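Local structure of BB_2cx5_001 (Thermus thermophilus, 3RI0) at residues Ala113-Asp116 against Glu117-Gly121; Glu142-Leu146 against Thr147-Val151; Leu84-Asp87 against Lys88-Ala92; Asn68-Leu72 against Gly73-Arg77. The protein serves as a designed scaffold for presenting a grafted linear HIV epitope, built on a Thermus thermophilus protein of the aminoacyl-tRNA editing domain family. The protein carries 6 engineered substitutions. All coordinates share one frame; numbering follows the deposited sequence.

Contact 1 of 4, residues Ala113-Asp116 against Glu117-Gly121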
loop_
_atom_site.group_PDB
_atom_site.type_symbol
_atom_site.label_atom_id
_atom_site.label_comp_id
_atom_site.label_asym_id
_atom_site.label_seq_id
_atom_site.Cartn_x
_atom_site.Cartn_y
_atom_site.Cartn_z
ATOM N N ALA A 113 7.222 -8.280 0.984
ATOM C CA ALA A 113 5.804 -7.949 0.929
ATOM C C ALA A 113 4.823 -9.081 0.652
ATOM O O ALA A 113 5.180 -10.121 0.093
ATOM C CB ALA A 113 5.581 -6.833 -0.076
ATOM N N TYR A 114 3.573 -8.848 1.050
ATOM C CA TYR A 114 2.489 -9.802 0.851
ATOM C C TYR A 114 1.266 -9.087 0.293
ATOM O O TYR A 114 0.999 -7.933 0.632
ATOM C CB TYR A 114 2.171 -10.504 2.162
ATOM C CG TYR A 114 3.385 -11.212 2.711
ATOM C CD1 TYR A 114 4.363 -10.511 3.420
ATOM C CD2 TYR A 114 3.594 -12.563 2.461
ATOM C CE1 TYR A 114 5.521 -11.144 3.870
ATOM C CE2 TYR A 114 4.745 -13.202 2.901
ATOM C CZ TYR A 114 5.705 -12.492 3.601
ATOM O OH TYR A 114 6.837 -13.134 4.040
ATOM N N LEU A 115 0.519 -9.778 -0.563
ATOM C CA LEU A 115 -0.650 -9.192 -1.208
ATOM C C LEU A 115 -1.955 -9.948 -0.987
ATOM O O LEU A 115 -2.099 -11.102 -1.392
ATOM C CB LEU A 115 -0.390 -9.070 -2.715
ATOM C CG LEU A 115 -1.490 -8.485 -3.613
ATOM C CD1 LEU A 115 -1.181 -7.046 -3.921
ATOM C CD2 LEU A 115 -1.562 -9.255 -4.915
ATOM N N ASP A 116 -2.901 -9.262 -0.354
ATOM C CA ASP A 116 -4.244 -9.771 -0.067
ATOM C C ASP A 116 -4.789 -10.349 -1.365
ATOM O O ASP A 116 -5.034 -9.596 -2.310
ATOM C CB ASP A 116 -5.129 -8.595 0.378
ATOM C CG ASP A 116 -6.573 -8.992 0.676
ATOM O OD1 ASP A 116 -7.054 -10.036 0.173
ATOM O OD2 ASP A 116 -7.234 -8.225 1.415
ATOM N N GLU A 117 -4.994 -11.664 -1.408
ATOM C CA GLU A 117 -5.498 -12.310 -2.629
ATOM C C GLU A 117 -6.748 -11.672 -3.224
ATOM O O GLU A 117 -6.978 -11.769 -4.429
ATOM C CB GLU A 117 -5.738 -13.812 -2.398
ATOM C CG GLU A 117 -6.476 -14.193 -1.109
ATOM C CD GLU A 117 -6.707 -15.709 -1.012
ATOM O OE1 GLU A 117 -5.756 -16.491 -1.246
ATOM O OE2 GLU A 117 -7.845 -16.115 -0.702
ATOM N N ASP A 118 -7.554 -11.009 -2.401
ATOM C CA ASP A 118 -8.762 -10.361 -2.906
ATOM C C ASP A 118 -8.457 -9.231 -3.882
ATOM O O ASP A 118 -9.312 -8.851 -4.677
ATOM C CB ASP A 118 -9.621 -9.828 -1.754
ATOM C CG ASP A 118 -10.323 -10.941 -0.982
ATOM O OD1 ASP A 118 -10.202 -12.125 -1.379
ATOM O OD2 ASP A 118 -10.995 -10.632 0.024
ATOM N N LEU A 119 -7.246 -8.686 -3.830
ATOM C CA LEU A 119 -6.878 -7.602 -4.741
ATOM C C LEU A 119 -6.749 -8.102 -6.182
ATOM O O LEU A 119 -6.993 -7.349 -7.125
ATOM C CB LEU A 119 -5.567 -6.946 -4.295
ATOM C CG LEU A 119 -5.654 -6.044 -3.059
ATOM C CD1 LEU A 119 -4.263 -5.582 -2.645
ATOM C CD2 LEU A 119 -6.538 -4.842 -3.372
ATOM N N LEU A 120 -6.386 -9.372 -6.352
ATOM C CA LEU A 120 -6.244 -9.942 -7.695
ATOM C C LEU A 120 -7.632 -10.050 -8.325
ATOM O O LEU A 120 -7.774 -10.315 -9.518
ATOM C CB LEU A 120 -5.607 -11.334 -7.628
ATOM C CG LEU A 120 -4.294 -11.522 -6.860
ATOM C CD1 LEU A 120 -3.867 -12.972 -6.942
ATOM C CD2 LEU A 120 -3.218 -10.628 -7.430
ATOM N N GLY A 121 -8.655 -9.813 -7.506
ATOM C CA GLY A 121 -10.028 -9.898 -7.968
ATOM C C GLY A 121 -10.521 -8.773 -8.862
ATOM O O GLY A 121 -11.663 -8.811 -9.322
#

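Contact 2 of 4, residues Glu142-Leu146 against Thr147-Val151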
loop_
_atom_site.group_PDB
_atom_site.type_symbol
_atom_site.label_atom_id
_atom_site.label_comp_id
_atom_site.label_asym_id
_atom_site.label_seq_id
_atom_site.Cartn_x
_atom_site.Cartn_y
_atom_site.Cartn_z
ATOM N N GLU A 142 0.774 -5.570 -12.273
ATOM C CA GLU A 142 1.797 -4.541 -12.151
ATOM C C GLU A 142 2.160 -4.350 -10.691
ATOM O O GLU A 142 3.332 -4.299 -10.342
ATOM C CB GLU A 142 1.308 -3.223 -12.749
ATOM C CG GLU A 142 1.075 -3.287 -14.256
ATOM C CD GLU A 142 0.565 -1.980 -14.839
ATOM O OE1 GLU A 142 -0.507 -1.502 -14.407
ATOM O OE2 GLU A 142 1.241 -1.434 -15.737
ATOM N N LEU A 143 1.154 -4.257 -9.832
ATOM C CA LEU A 143 1.402 -4.077 -8.406
ATOM C C LEU A 143 2.372 -5.153 -7.919
ATOM O O LEU A 143 3.310 -4.855 -7.175
ATOM C CB LEU A 143 0.081 -4.146 -7.621
ATOM C CG LEU A 143 0.175 -3.907 -6.106
ATOM C CD1 LEU A 143 0.782 -2.531 -5.833
ATOM C CD2 LEU A 143 -1.199 -4.008 -5.480
ATOM N N LEU A 144 2.144 -6.397 -8.341
ATOM C CA LEU A 144 3.004 -7.512 -7.953
ATOM C C LEU A 144 4.408 -7.376 -8.523
ATOM O O LEU A 144 5.385 -7.718 -7.851
ATOM C CB LEU A 144 2.404 -8.843 -8.426
ATOM C CG LEU A 144 1.183 -9.372 -7.675
ATOM C CD1 LEU A 144 0.617 -10.594 -8.387
ATOM C CD2 LEU A 144 1.587 -9.715 -6.239
ATOM N N ALA A 145 4.511 -6.889 -9.760
ATOM C CA ALA A 145 5.813 -6.719 -10.398
ATOM C C ALA A 145 6.599 -5.607 -9.713
ATOM O O ALA A 145 7.818 -5.659 -9.630
ATOM C CB ALA A 145 5.643 -6.398 -11.881
ATOM N N LEU A 146 5.879 -4.603 -9.227
ATOM C CA LEU A 146 6.474 -3.455 -8.548
ATOM C C LEU A 146 6.980 -3.798 -7.165
ATOM O O LEU A 146 8.094 -3.444 -6.778
ATOM C CB LEU A 146 5.436 -2.343 -8.390
ATOM C CG LEU A 146 5.276 -1.269 -9.449
ATOM C CD1 LEU A 146 4.035 -0.448 -9.129
ATOM C CD2 LEU A 146 6.523 -0.389 -9.472
ATOM N N THR A 147 6.130 -4.477 -6.410
ATOM C CA THR A 147 6.431 -4.838 -5.037
ATOM C C THR A 147 7.142 -6.177 -4.871
ATOM O O THR A 147 7.798 -6.413 -3.856
ATOM C CB THR A 147 5.132 -4.880 -4.225
ATOM O OG1 THR A 147 4.285 -5.909 -4.750
ATOM C CG2 THR A 147 4.401 -3.546 -4.321
ATOM N N GLY A 148 7.015 -7.054 -5.863
ATOM C CA GLY A 148 7.625 -8.369 -5.757
ATOM C C GLY A 148 6.932 -9.087 -4.610
ATOM O O GLY A 148 7.506 -9.949 -3.939
ATOM N N ALA A 149 5.676 -8.714 -4.384
ATOM C CA ALA A 149 4.898 -9.293 -3.306
ATOM C C ALA A 149 4.471 -10.732 -3.572
ATOM O O ALA A 149 4.304 -11.160 -4.718
ATOM C CB ALA A 149 3.668 -8.438 -3.039
ATOM N N GLN A 150 4.288 -11.470 -2.491
ATOM C CA GLN A 150 3.848 -12.841 -2.572
ATOM C C GLN A 150 2.340 -12.785 -2.338
ATOM O O GLN A 150 1.877 -12.132 -1.410
ATOM C CB GLN A 150 4.528 -13.656 -1.480
ATOM C CG GLN A 150 3.893 -14.993 -1.165
ATOM C CD GLN A 150 4.689 -15.742 -0.117
ATOM O OE1 GLN A 150 5.837 -16.125 -0.360
ATOM N NE2 GLN A 150 4.097 -15.942 1.057
ATOM N N VAL A 151 1.576 -13.429 -3.211
ATOM C CA VAL A 151 0.122 -13.480 -3.094
ATOM C C VAL A 151 -0.210 -14.272 -1.843
ATOM O O VAL A 151 0.429 -15.285 -1.559
ATOM C CB VAL A 151 -0.522 -14.176 -4.323
ATOM C CG1 VAL A 151 -1.945 -14.554 -4.017
ATOM C CG2 VAL A 151 -0.477 -13.258 -5.526
#

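Contact 3 of 4, residues Leu84-Asp87 against Lys88-Ala92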
loop_
_atom_site.group_PDB
_atom_site.type_symbol
_atom_site.label_atom_id
_atom_site.label_comp_id
_atom_site.label_asym_id
_atom_site.label_seq_id
_atom_site.Cartn_x
_atom_site.Cartn_y
_atom_site.Cartn_z
ATOM N N LEU A 84 4.274 -6.728 15.628
ATOM C CA LEU A 84 3.620 -5.684 16.358
ATOM C C LEU A 84 3.584 -4.371 15.633
ATOM O O LEU A 84 4.373 -4.081 14.727
ATOM C CB LEU A 84 4.198 -5.512 17.761
ATOM C CG LEU A 84 3.149 -6.038 18.759
ATOM C CD1 LEU A 84 3.643 -5.881 20.190
ATOM C CD2 LEU A 84 1.820 -5.294 18.548
ATOM N N GLU A 85 2.595 -3.606 16.045
ATOM C CA GLU A 85 2.313 -2.295 15.539
ATOM C C GLU A 85 3.562 -1.424 15.581
ATOM O O GLU A 85 4.346 -1.501 16.521
ATOM C CB GLU A 85 1.214 -1.708 16.406
ATOM C CG GLU A 85 0.657 -0.410 15.930
ATOM C CD GLU A 85 -0.837 -0.407 16.049
ATOM O OE1 GLU A 85 -1.343 -0.728 17.151
ATOM O OE2 GLU A 85 -1.508 -0.100 15.041
ATOM N N LEU A 86 3.746 -0.619 14.544
ATOM C CA LEU A 86 4.887 0.281 14.473
ATOM C C LEU A 86 4.382 1.691 14.726
ATOM O O LEU A 86 3.326 2.079 14.210
ATOM C CB LEU A 86 5.547 0.218 13.098
ATOM C CG LEU A 86 6.388 -1.022 12.784
ATOM C CD1 LEU A 86 6.873 -0.943 11.361
ATOM C CD2 LEU A 86 7.568 -1.122 13.755
ATOM N N ASP A 87 5.115 2.466 15.517
ATOM C CA ASP A 87 4.664 3.821 15.766
ATOM C C ASP A 87 5.002 4.711 14.578
ATOM O O ASP A 87 5.655 4.279 13.624
ATOM C CB ASP A 87 5.249 4.380 17.081
ATOM C CG ASP A 87 6.751 4.638 17.024
ATOM O OD1 ASP A 87 7.396 4.503 18.088
ATOM O OD2 ASP A 87 7.285 4.998 15.956
ATOM N N LYS A 88 4.518 5.943 14.643
ATOM C CA LYS A 88 4.706 6.947 13.603
ATOM C C LYS A 88 6.123 7.152 13.105
ATOM O O LYS A 88 6.362 7.281 11.906
ATOM C CB LYS A 88 4.224 8.297 14.111
ATOM C CG LYS A 88 2.777 8.565 13.869
ATOM C CD LYS A 88 2.458 9.979 14.331
ATOM C CE LYS A 88 2.329 10.025 15.845
ATOM N NZ LYS A 88 3.066 11.187 16.418
ATOM N N TRP A 89 7.049 7.238 14.050
ATOM C CA TRP A 89 8.444 7.483 13.748
ATOM C C TRP A 89 9.070 6.385 12.910
ATOM O O TRP A 89 9.723 6.660 11.897
ATOM C CB TRP A 89 9.203 7.653 15.048
ATOM C CG TRP A 89 8.416 8.461 16.009
ATOM C CD1 TRP A 89 7.709 8.006 17.090
ATOM C CD2 TRP A 89 8.143 9.860 15.908
ATOM N NE1 TRP A 89 7.009 9.042 17.660
ATOM C CE2 TRP A 89 7.258 10.189 16.953
ATOM C CE3 TRP A 89 8.561 10.868 15.034
ATOM C CZ2 TRP A 89 6.778 11.491 17.148
ATOM C CZ3 TRP A 89 8.090 12.158 15.224
ATOM C CH2 TRP A 89 7.206 12.459 16.276
ATOM N N ALA A 90 8.863 5.142 13.322
ATOM C CA ALA A 90 9.434 4.015 12.600
ATOM C C ALA A 90 8.802 3.884 11.213
ATOM O O ALA A 90 9.487 3.542 10.248
ATOM C CB ALA A 90 9.238 2.736 13.403
ATOM N N VAL A 91 7.503 4.163 11.119
ATOM C CA VAL A 91 6.813 4.062 9.843
ATOM C C VAL A 91 7.456 4.999 8.832
ATOM O O VAL A 91 7.720 4.598 7.698
ATOM C CB VAL A 91 5.304 4.400 9.968
ATOM C CG1 VAL A 91 4.658 4.405 8.591
ATOM C CG2 VAL A 91 4.612 3.360 10.850
ATOM N N ALA A 92 7.706 6.243 9.247
ATOM C CA ALA A 92 8.333 7.235 8.377
ATOM C C ALA A 92 9.789 6.847 8.113
ATOM O O ALA A 92 10.279 6.934 6.984
ATOM C CB ALA A 92 8.278 8.634 9.021
#

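Contact 4 of 4, residues Asn68-Leu72 against Gly73-Arg77. Engineered in segment 73-77: Ala-76 (natural residue Thr).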
loop_
_atom_site.group_PDB
_atom_site.type_symbol
_atom_site.label_atom_id
_atom_site.label_comp_id
_atom_site.label_asym_id
_atom_site.label_seq_id
_atom_site.Cartn_x
_atom_site.Cartn_y
_atom_site.Cartn_z
ATOM N N ASN A 68 -11.142 -5.054 3.536
ATOM C CA ASN A 68 -10.757 -6.093 4.489
ATOM C C ASN A 68 -9.856 -5.533 5.569
ATOM O O ASN A 68 -9.218 -4.504 5.394
ATOM C CB ASN A 68 -9.987 -7.236 3.815
ATOM C CG ASN A 68 -10.762 -7.900 2.687
ATOM O OD1 ASN A 68 -11.982 -8.071 2.760
ATOM N ND2 ASN A 68 -10.044 -8.305 1.643
ATOM N N ARG A 69 -9.807 -6.212 6.704
ATOM C CA ARG A 69 -8.905 -5.791 7.756
ATOM C C ARG A 69 -7.941 -6.967 7.946
ATOM O O ARG A 69 -8.335 -8.135 7.890
ATOM C CB ARG A 69 -9.666 -5.393 9.037
ATOM C CG ARG A 69 -10.645 -6.402 9.607
ATOM C CD ARG A 69 -11.965 -5.744 10.097
ATOM N NE ARG A 69 -11.931 -4.281 10.227
ATOM C CZ ARG A 69 -12.945 -3.548 10.690
ATOM N NH1 ARG A 69 -14.073 -4.132 11.073
ATOM N NH2 ARG A 69 -12.840 -2.226 10.753
ATOM N N LEU A 70 -6.664 -6.638 8.106
ATOM C CA LEU A 70 -5.611 -7.631 8.248
ATOM C C LEU A 70 -5.729 -8.588 9.430
ATOM O O LEU A 70 -5.833 -8.164 10.579
ATOM C CB LEU A 70 -4.255 -6.937 8.328
ATOM C CG LEU A 70 -3.069 -7.895 8.450
ATOM C CD1 LEU A 70 -2.941 -8.731 7.170
ATOM C CD2 LEU A 70 -1.802 -7.101 8.693
ATOM N N ASP A 71 -5.703 -9.884 9.139
ATOM C CA ASP A 71 -5.761 -10.882 10.193
ATOM C C ASP A 71 -4.315 -11.070 10.635
ATOM O O ASP A 71 -3.535 -11.741 9.960
ATOM C CB ASP A 71 -6.309 -12.206 9.664
ATOM C CG ASP A 71 -6.464 -13.249 10.761
ATOM O OD1 ASP A 71 -5.563 -13.328 11.620
ATOM O OD2 ASP A 71 -7.480 -13.987 10.757
ATOM N N LEU A 72 -3.951 -10.452 11.752
ATOM C CA LEU A 72 -2.586 -10.554 12.259
ATOM C C LEU A 72 -2.176 -11.988 12.575
ATOM O O LEU A 72 -0.985 -12.297 12.649
ATOM C CB LEU A 72 -2.417 -9.673 13.496
ATOM C CG LEU A 72 -2.382 -8.178 13.188
ATOM C CD1 LEU A 72 -2.350 -7.399 14.484
ATOM C CD2 LEU A 72 -1.167 -7.861 12.329
ATOM N N GLY A 73 -3.164 -12.859 12.757
ATOM C CA GLY A 73 -2.864 -14.250 13.041
ATOM C C GLY A 73 -2.229 -14.911 11.834
ATOM O O GLY A 73 -1.180 -15.544 11.948
ATOM N N LYS A 74 -2.857 -14.750 10.669
ATOM C CA LYS A 74 -2.357 -15.337 9.427
ATOM C C LYS A 74 -1.063 -14.656 8.993
ATOM O O LYS A 74 -0.142 -15.294 8.484
ATOM C CB LYS A 74 -3.380 -15.174 8.308
ATOM C CG LYS A 74 -4.805 -15.551 8.664
ATOM C CD LYS A 74 -5.715 -15.290 7.479
ATOM C CE LYS A 74 -7.140 -15.764 7.727
ATOM N NZ LYS A 74 -7.925 -15.776 6.452
ATOM N N ALA A 75 -1.008 -13.345 9.185
ATOM C CA ALA A 75 0.166 -12.575 8.810
ATOM C C ALA A 75 1.403 -13.081 9.545
ATOM O O ALA A 75 2.489 -13.131 8.973
ATOM C CB ALA A 75 -0.063 -11.099 9.112
ATOM N N ALA A 76 1.230 -13.473 10.806
ATOM C CA ALA A 76 2.328 -13.963 11.641
ATOM C C ALA A 76 2.781 -15.397 11.348
ATOM O O ALA A 76 3.977 -15.680 11.344
ATOM C CB ALA A 76 1.955 -13.833 13.120
ATOM N N ARG A 77 1.841 -16.309 11.115
ATOM C CA ARG A 77 2.211 -17.694 10.833
ATOM C C ARG A 77 2.865 -17.756 9.463
ATOM O O ARG A 77 3.566 -18.708 9.115
ATOM C CB ARG A 77 0.978 -18.601 10.854
ATOM C CG ARG A 77 0.311 -18.717 12.221
ATOM C CD ARG A 77 -0.768 -19.792 12.216
ATOM N NE ARG A 77 -1.952 -19.413 11.446
ATOM C CZ ARG A 77 -2.891 -18.584 11.888
ATOM N NH1 ARG A 77 -2.789 -18.043 13.097
ATOM N NH2 ARG A 77 -3.932 -18.294 11.122
#

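Contact 1 of 4, residues Ala113-Asp116 against Glu117-Gly121
This is a local turn contact at the end of a strand: Asp-116 closes strand 113-116, in the mixed sheet of the aminoacyl-tRNA editing domain fold, and its oxygens catch the 3-10 turn 117-121 that follows. Two bonds do the work. The backbone O of Asp-116 takes the N-H of Leu-119 at 2.8 Å, the i to i+3 step that sets a 3-10 turn, with the donor standing above the carbonyl plane. The side chain adds an Asx turn: OD1 of Asp-116 accepts from the N of Asp-118 at 2.8 Å and is met from above its carboxylate plane. With CG trans to the backbone N (chi1 179°), the carboxylate swings forward beside its own carbonyl, which brings OD1 within reach of the N of Asp-118. Asp-118 brings a second carboxylate near, its OD2 4.0 Å from OD1 of Asp-116; the ND2 of Asn-68 hydrogen-bonds to OD2 of both acids, which probably eases their repulsion. The other oxygen of Asp-116, OD2, also takes the backbone N of Ser-65 on the neighbouring strand.

Leu-115 leans the other way, toward helix 140-147, and its two methyls divide their partners. CD1 packs against CD1 of Leu-119 at 3.6 Å, while CD2 presses on CD2 of Leu-120 at 3.3 Å, tighter than a normal methyl contact.

Contact 2 of 4, residues Glu142-Leu146 against Thr147-Val151
The C-terminal end of helix 140-147 is finished here by an ST turn at Thr-147 and a glycine with positive phi, after which the chain runs into edge strand 150-152. Leu-143 O is gripped twice by one residue: the N of Thr-147 reaches it at 2.9 Å as the regular helical bond, and the OG1 of Thr-147 donates to it at 2.8 Å. The two donors arrive from opposite faces of the carbonyl plane. Placing OG1 between the backbone N and the carbonyl carbon (chi1 63°) turns the hydroxyl back over the last helical turn and leaves CG2 near CD1 of Leu-143. The same OG1 accepts the N-H of Ala-149 at 3.2 Å, which makes the ST turn. Gly-148, at phi 65°, bends the chain out of the helix while its N still bonds to Leu-144 O at 2.7 Å.

Beside the polar turn, Leu-144 turns its methyls to the outgoing chain. CD2 lies 4.0 Å from the CB of Ala-149, and CD1 meets CG2 of Val-151 obliquely at 4.1 Å; Leu-115 of strand 113-116 packs on Leu-144 as well.

The hydroxyl of Thr-147 thus gives Leu-143 O a second donor and the N-H of Ala-149 an acceptor, tying the last turn of the helix to the chain that leaves it, and the two bonds probably hold it in its rotamer.

Contact 3 of 4, residues Leu84-Asp87 against Lys88-Ala92
An N-cap opens helix 88-95 here: Asp-87, just past the weakly bonded strand 84-85, turns both its carboxylate and its carbonyl toward the first turn of the helix. OD2 of Asp-87 takes the N-H of Ala-90 at 3.1 Å, a nearly straight bond (169° at the hydrogen) received almost end-on to the carboxylate C-O. With CG tucked between the backbone N and the carbonyl carbon (chi1 69°), the carboxylate is folded toward the N-H of Ala-90 at the start of the helix, where the positive end of the helix dipole would favour its negative charge. One residue further on, the backbone O of Asp-87 accepts the N-H of Val-91 at 3.1 Å, the first regular helical bond.

Leu-86 adds a hydrophobic staple: its CB lies 4.0 Å from CG2 of Val-91, and its CD2 approaches CB of Ala-90 at 4.2 Å, so the residue before the cap packs on the helix it introduces.

Trp-89 borders the capping carboxylate, its ring plane 78° from the carboxylate plane. OD1 of Asp-87 lies in the ring plane at its edge, 3.7 Å from CD1 of Trp-89, while OD2 comes closer to the same CD1, at 3.2 Å.

Contact 4 of 4, residues Asn68-Leu72 against Gly73-Arg77
OD1 of Asp-71 is gripped by two backbone N-H groups at the start of helix 72-79. The N of Lys-74 reaches it at 3.2 Å, from well above the carboxylate plane; the N of Gly-73 is nearer, at 2.7 Å, but its angle of 128° at the hydrogen makes that bond weak. CA of Gly-73 also lies close, 3.2 Å from OD1 of Asp-71. The carboxylate owes its place to CG lying trans to the backbone N (chi1 -176°), which carries OD1 forward over the opening turn, and the positive end of the helix dipole probably stabilises its charge.

The carbonyl of Asp-71 starts the regular helical bonding. Its O accepts from the N of Ala-75 at 3.1 Å, with the donor in the carbonyl plane. Leu-72 O repeats the step with the N of Ala-76, an engineered residue, though this donor stands above the plane.

Lys-74 runs out extended and crosses the Asp-71 side chain at about a right angle, its aliphatic part lying against the acid: the CG atoms of Lys-74 and Asp-71 are 3.5 Å apart, and CE of Lys-74 is 3.5 Å from OD2 of Asp-71. The ammonium goes past that carboxylate, NZ making a salt bridge with Asp-153 and a hydrogen bond to Lys-155 O. Just before the cap, in the staple position, CD1 of Leu-70 lies 4.2 Å from CB of Ala-75, and Leu-70 itself touches Tyr-53 of strand 47-54.

A carboxylate that sits just before a helix and accepts from N-H groups of its first turn is the classic aspartate N-cap.

In the fold
Contacts 1 and 2 touch, their centres about 9 Å apart: strands 113-116 and 150-152 lie side by side in the sheet, with Leu-115 N 2.8 Å from Gln-150 O and CD1 of Leu-115 3.4 Å from CD2 of Leu-143. Contact 4 meets contact 1 through Asn-68, their centres about 13 Å apart. Contact 3 stands apart, its nearest atoms about 6 Å from contact 4 and about 13 Å from contact 1. Contacts 3 and 4 both begin a helix with an aspartate cap, whereas contact 2 ends one. A bound glycerol, probably from the crystallisation liquor, lies about 3 Å from the side chain of Val-151 in contact 2.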